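Nitrite oxidoreductase subunit A (Kuenenia stuttgartiensis, PDB 7B04) belongs to the molybdopterin oxidoreductase family and carries an iron-sulfur cluster, a molybdenum atom and two MD1 molecules. Local coordinates at residues 349-361 with 845-857. Sequence-based numbering, arbitrary orientation.
Sequences PIRNNTDTALFLG and IVHREGPEATPYL. With MD1 (phosphoric acid 4-(2-amino-4-oxo-3,4,5,6,-tetrahydro-pteridin-6-yl)-2-hydroxy-3,4-dimercapto-but-3-en-yl ester guanylate ester), chain C.
R351 reaches across to E849 in a salt bridge, NH1 to OE2 at 3.2 Å. The bond is close to straight (165°) and leaves in the guanidinium plane to meet OE2 on the syn side, slightly tilted out of the carboxylate plane; the two flat groups are turned only 16° from each other. With CG anti to the backbone N (chi1 -176°) and a bend at chi3, the arginine chain brings its head to the carboxylate. CG2 of T354 lies over the centre of one guanidinium face, CE1 of Y856 over the rim of the opposite one, and P855 CD comes within 3.3 Å of NH2. Outside the pair, the M500 carbonyl oxygen accepts from R351 NE, a further hold on the same guanidinium.

Packing takes over toward the helix that begins at D355. The H847 ring lies beside T354, with its NE2 edge at CA of that residue, while A357 CB approaches CD2 at 3.6 Å. One turn on, L360 sets both methyls against the carbonyl of I845, and its CD2 also meets I845 CG2 at 4.0 Å. T356 CG2 rests on the V846 carbonyl. Before the helix, the N353 side-chain amide abuts the backbone of G850, ND2 to CA 3.3 Å.

The same loop and helix start grip the guanine of MD1. N353 N donates to O6 at 2.8 Å, and the D355 carboxylate receives N2 on OD1 (2.7 Å) and N1 on OD2 (3.1 Å), with a weak further bond from N2 to OD2. Carboxylate recognition of the guanine N1 and N2 edge, in the loop and helix start that follow strand 346-347 of the parallel sheet, marks a dinucleotide cofactor pocket of the molybdopterin oxidoreductase family, with segment 845-857 packed against the elements that hold the guanine.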
# COMPACT_ATOMS: atom_id res chain seq x y z
N PRO B 349 -8.02 19.93 -13.19
CA PRO B 349 -7.09 19.31 -14.13
C PRO B 349 -6.06 20.32 -14.62
O PRO B 349 -6.33 21.52 -14.71
CB PRO B 349 -8.00 18.85 -15.28
CG PRO B 349 -9.38 18.80 -14.68
CD PRO B 349 -9.41 19.91 -13.67
N ILE B 350 -4.87 19.82 -14.92
CA ILE B 350 -3.77 20.68 -15.35
C ILE B 350 -2.84 19.87 -16.25
O ILE B 350 -2.75 18.64 -16.13
CB ILE B 350 -3.01 21.28 -14.14
CG1 ILE B 350 -2.13 22.45 -14.58
CG2 ILE B 350 -2.19 20.21 -13.43
CD1 ILE B 350 -1.64 23.30 -13.44
N ARG B 351 -2.16 20.56 -17.15
CA ARG B 351 -1.11 19.94 -17.94
C ARG B 351 0.14 19.79 -17.08
O ARG B 351 0.45 20.66 -16.26
CB ARG B 351 -0.81 20.77 -19.19
CG ARG B 351 0.21 20.17 -20.14
CD ARG B 351 0.22 20.89 -21.48
NE ARG B 351 0.66 22.28 -21.36
CZ ARG B 351 1.92 22.68 -21.48
NH1 ARG B 351 2.22 23.97 -21.36
NH2 ARG B 351 2.88 21.79 -21.71
N ASN B 352 0.85 18.69 -17.28
CA ASN B 352 1.99 18.39 -16.42
C ASN B 352 3.14 19.35 -16.70
O ASN B 352 3.34 19.82 -17.82
CB ASN B 352 2.43 16.94 -16.61
CG ASN B 352 1.26 15.99 -16.71
OD1 ASN B 352 0.42 16.09 -17.61
ND2 ASN B 352 1.18 15.04 -15.77
N ASN B 353 3.91 19.64 -15.64
CA ASN B 353 5.08 20.51 -15.69
C ASN B 353 4.70 21.96 -15.99
O ASN B 353 5.45 22.68 -16.66
CB ASN B 353 6.12 20.00 -16.70
CG ASN B 353 7.52 20.48 -16.40
OD1 ASN B 353 7.74 21.28 -15.49
ND2 ASN B 353 8.49 19.99 -17.17
N THR B 354 3.51 22.39 -15.53
CA THR B 354 3.05 23.75 -15.79
C THR B 354 2.43 24.44 -14.57
O THR B 354 1.68 25.41 -14.74
CB THR B 354 2.01 23.79 -16.93
OG1 THR B 354 0.80 23.16 -16.50
CG2 THR B 354 2.53 23.10 -18.18
N ASP B 355 2.70 23.98 -13.34
CA ASP B 355 2.01 24.56 -12.20
C ASP B 355 2.50 25.96 -11.86
O ASP B 355 1.76 26.72 -11.22
CB ASP B 355 2.16 23.69 -10.95
CG ASP B 355 1.31 22.43 -11.00
OD1 ASP B 355 0.95 21.91 -9.93
OD2 ASP B 355 1.01 21.96 -12.12
N THR B 356 3.73 26.32 -12.24
CA THR B 356 4.21 27.67 -11.96
C THR B 356 3.29 28.71 -12.58
O THR B 356 2.96 29.71 -11.94
CB THR B 356 5.64 27.85 -12.46
OG1 THR B 356 6.50 26.88 -11.85
CG2 THR B 356 6.15 29.25 -12.12
N ALA B 357 2.87 28.47 -13.82
CA ALA B 357 1.98 29.42 -14.49
C ALA B 357 0.66 29.56 -13.75
O ALA B 357 0.14 30.67 -13.58
CB ALA B 357 1.75 28.99 -15.93
N LEU B 358 0.10 28.44 -13.26
CA LEU B 358 -1.20 28.48 -12.60
C LEU B 358 -1.18 29.39 -11.38
O LEU B 358 -2.05 30.25 -11.22
CB LEU B 358 -1.63 27.07 -12.20
CG LEU B 358 -2.94 26.96 -11.42
CD1 LEU B 358 -4.11 27.41 -12.28
CD2 LEU B 358 -3.16 25.55 -10.91
N PHE B 359 -0.17 29.24 -10.52
CA PHE B 359 -0.09 30.06 -9.33
C PHE B 359 0.37 31.48 -9.63
O PHE B 359 0.09 32.39 -8.85
CB PHE B 359 0.83 29.41 -8.30
CG PHE B 359 0.23 28.20 -7.64
CD1 PHE B 359 -0.56 28.34 -6.51
CD2 PHE B 359 0.44 26.93 -8.15
CE1 PHE B 359 -1.12 27.23 -5.90
CE2 PHE B 359 -0.12 25.82 -7.55
CZ PHE B 359 -0.90 25.97 -6.42
N LEU B 360 1.07 31.69 -10.75
CA LEU B 360 1.34 33.05 -11.20
C LEU B 360 0.05 33.74 -11.64
O LEU B 360 -0.15 34.92 -11.35
CB LEU B 360 2.36 33.04 -12.34
CG LEU B 360 3.82 32.74 -11.98
CD1 LEU B 360 4.65 32.55 -13.24
CD2 LEU B 360 4.40 33.84 -11.12
N GLY B 361 -0.82 33.01 -12.34
CA GLY B 361 -2.11 33.57 -12.70
C GLY B 361 -2.96 33.89 -11.49
O GLY B 361 -3.68 34.89 -11.48
N ILE B 845 10.07 34.68 -10.46
CA ILE B 845 9.32 33.43 -10.47
C ILE B 845 8.59 33.37 -11.81
O ILE B 845 7.54 33.99 -11.99
CB ILE B 845 8.37 33.31 -9.28
CG1 ILE B 845 9.16 33.29 -7.97
CG2 ILE B 845 7.52 32.05 -9.41
CD1 ILE B 845 8.31 33.43 -6.74
N VAL B 846 9.15 32.63 -12.76
CA VAL B 846 8.64 32.56 -14.12
C VAL B 846 8.29 31.11 -14.43
O VAL B 846 8.84 30.18 -13.84
CB VAL B 846 9.68 33.12 -15.13
CG1 VAL B 846 10.89 32.20 -15.21
CG2 VAL B 846 9.05 33.34 -16.50
N HIS B 847 7.37 30.93 -15.37
CA HIS B 847 7.05 29.60 -15.87
C HIS B 847 8.01 29.23 -16.99
O HIS B 847 8.27 30.03 -17.89
CB HIS B 847 5.61 29.53 -16.38
CG HIS B 847 5.27 28.22 -17.02
ND1 HIS B 847 5.48 27.97 -18.36
CD2 HIS B 847 4.75 27.08 -16.50
CE1 HIS B 847 5.10 26.73 -18.64
NE2 HIS B 847 4.65 26.18 -17.53
N ARG B 848 8.54 28.01 -16.92
CA ARG B 848 9.45 27.50 -17.94
C ARG B 848 9.04 26.08 -18.31
O ARG B 848 8.63 25.30 -17.45
CB ARG B 848 10.90 27.51 -17.45
CG ARG B 848 11.46 28.90 -17.18
CD ARG B 848 12.93 28.84 -16.82
NE ARG B 848 13.76 28.40 -17.94
CZ ARG B 848 15.07 28.23 -17.88
NH1 ARG B 848 15.74 27.84 -18.96
NH2 ARG B 848 15.72 28.46 -16.75
N GLU B 849 9.15 25.77 -19.60
CA GLU B 849 8.85 24.43 -20.07
C GLU B 849 10.00 23.49 -19.74
O GLU B 849 11.14 23.92 -19.54
CB GLU B 849 8.59 24.43 -21.58
CG GLU B 849 7.36 25.23 -22.02
CD GLU B 849 6.06 24.62 -21.54
OE1 GLU B 849 5.99 23.38 -21.39
OE2 GLU B 849 5.09 25.37 -21.33
N GLY B 850 9.69 22.21 -19.62
CA GLY B 850 10.70 21.24 -19.30
C GLY B 850 11.68 21.00 -20.42
O GLY B 850 11.36 21.16 -21.61
N PRO B 851 12.92 20.63 -20.07
CA PRO B 851 13.90 20.28 -21.10
C PRO B 851 13.52 19.05 -21.90
O PRO B 851 14.07 18.84 -22.99
CB PRO B 851 15.20 20.05 -20.30
CG PRO B 851 14.97 20.74 -19.00
CD PRO B 851 13.50 20.61 -18.72
N GLU B 852 12.66 18.19 -21.36
CA GLU B 852 12.11 17.10 -22.16
C GLU B 852 10.60 16.93 -22.02
O GLU B 852 9.97 16.51 -23.00
CB GLU B 852 12.80 15.79 -21.79
CG GLU B 852 12.42 14.61 -22.66
CD GLU B 852 13.37 13.45 -22.50
OE1 GLU B 852 14.34 13.59 -21.73
OE2 GLU B 852 13.15 12.40 -23.14
N ALA B 853 9.98 17.30 -20.90
CA ALA B 853 8.58 17.00 -20.61
C ALA B 853 7.64 18.14 -21.03
O ALA B 853 6.93 18.72 -20.23
CB ALA B 853 8.41 16.67 -19.13
N THR B 854 7.67 18.45 -22.33
CA THR B 854 6.82 19.51 -22.86
C THR B 854 6.58 19.25 -24.34
O THR B 854 7.43 18.65 -25.00
CB THR B 854 7.46 20.89 -22.66
OG1 THR B 854 6.58 21.91 -23.14
CG2 THR B 854 8.79 20.98 -23.40
N PRO B 855 5.43 19.66 -24.88
CA PRO B 855 5.24 19.57 -26.34
C PRO B 855 5.95 20.67 -27.11
O PRO B 855 6.13 20.52 -28.33
CB PRO B 855 3.71 19.70 -26.50
CG PRO B 855 3.14 19.44 -25.13
CD PRO B 855 4.17 19.97 -24.18
N TYR B 856 6.34 21.76 -26.46
CA TYR B 856 6.94 22.94 -27.07
C TYR B 856 8.46 22.92 -26.87
O TYR B 856 9.04 21.91 -26.45
CB TYR B 856 6.27 24.20 -26.53
CG TYR B 856 4.76 24.11 -26.60
CD1 TYR B 856 4.02 23.77 -25.48
CD2 TYR B 856 4.08 24.34 -27.79
CE1 TYR B 856 2.64 23.67 -25.53
CE2 TYR B 856 2.70 24.24 -27.86
CZ TYR B 856 1.99 23.91 -26.72
OH TYR B 856 0.61 23.81 -26.76
N LEU B 857 9.10 24.04 -27.19
CA LEU B 857 10.55 24.16 -27.11
C LEU B 857 11.04 23.79 -25.71
O LEU B 857 10.55 24.33 -24.71
CB LEU B 857 10.99 25.58 -27.44
CG LEU B 857 12.50 25.80 -27.58
CD1 LEU B 857 13.00 25.19 -28.87
CD2 LEU B 857 12.86 27.28 -27.49
PB MD1 C . 4.21 11.98 -3.69
O3B MD1 C . 4.74 11.76 -5.23
O1B MD1 C . 2.70 11.87 -3.66
O2B MD1 C . 4.62 13.34 -3.20
O3A MD1 C . 4.87 10.81 -2.73
C10 MD1 C . 6.24 10.81 -2.46
C11 MD1 C . 6.47 10.27 -1.02
O11 MD1 C . 5.33 9.16 -0.80
C12 MD1 C . 7.75 9.90 -0.87
S12 MD1 C . 9.04 10.89 -1.67
C13 MD1 C . 8.29 8.71 -0.02
S13 MD1 C . 10.09 8.49 -0.02
C14 MD1 C . 7.50 7.75 0.70
N15 MD1 C . 6.73 6.94 -0.44
C16 MD1 C . 5.65 6.18 0.05
C15 MD1 C . 5.34 4.82 -0.46
O14 MD1 C . 6.01 4.33 -1.31
N17 MD1 C . 4.18 4.08 0.11
C17 MD1 C . 3.32 4.72 1.22
N16 MD1 C . 2.19 3.99 1.77
N18 MD1 C . 3.63 6.10 1.74
C20 MD1 C . 4.75 6.83 1.20
N8 MD1 C . 5.09 8.12 1.65
C7 MD1 C . 6.67 8.28 1.84
PA MD1 C . 3.80 11.29 -6.50
O1A MD1 C . 4.71 10.79 -7.60
O2A MD1 C . 2.89 10.18 -6.03
O5' MD1 C . 2.89 12.53 -7.08
C5' MD1 C . 1.67 12.83 -6.47
C4' MD1 C . 0.61 13.30 -7.53
O4' MD1 C . 1.13 14.48 -8.41
C1' MD1 C . 0.69 14.06 -9.84
N9 MD1 C . 1.49 14.74 -10.89
C4 MD1 C . 1.36 16.05 -11.07
N3 MD1 C . 0.52 17.08 -10.40
C2 MD1 C . 0.58 18.47 -10.82
N2 MD1 C . -0.24 19.47 -10.15
N1 MD1 C . 1.47 18.86 -11.89
C6 MD1 C . 2.28 17.87 -12.53
O6 MD1 C . 3.01 18.19 -13.41
C5 MD1 C . 2.20 16.41 -12.09
N7 MD1 C . 2.83 15.31 -12.51
C8 MD1 C . 2.39 14.27 -11.77
C2' MD1 C . 0.91 12.81 -9.82
O2' MD1 C . 0.18 12.14 -10.90
C3' MD1 C . 0.33 12.34 -8.34
O3' MD1 C . -1.12 12.18 -8.40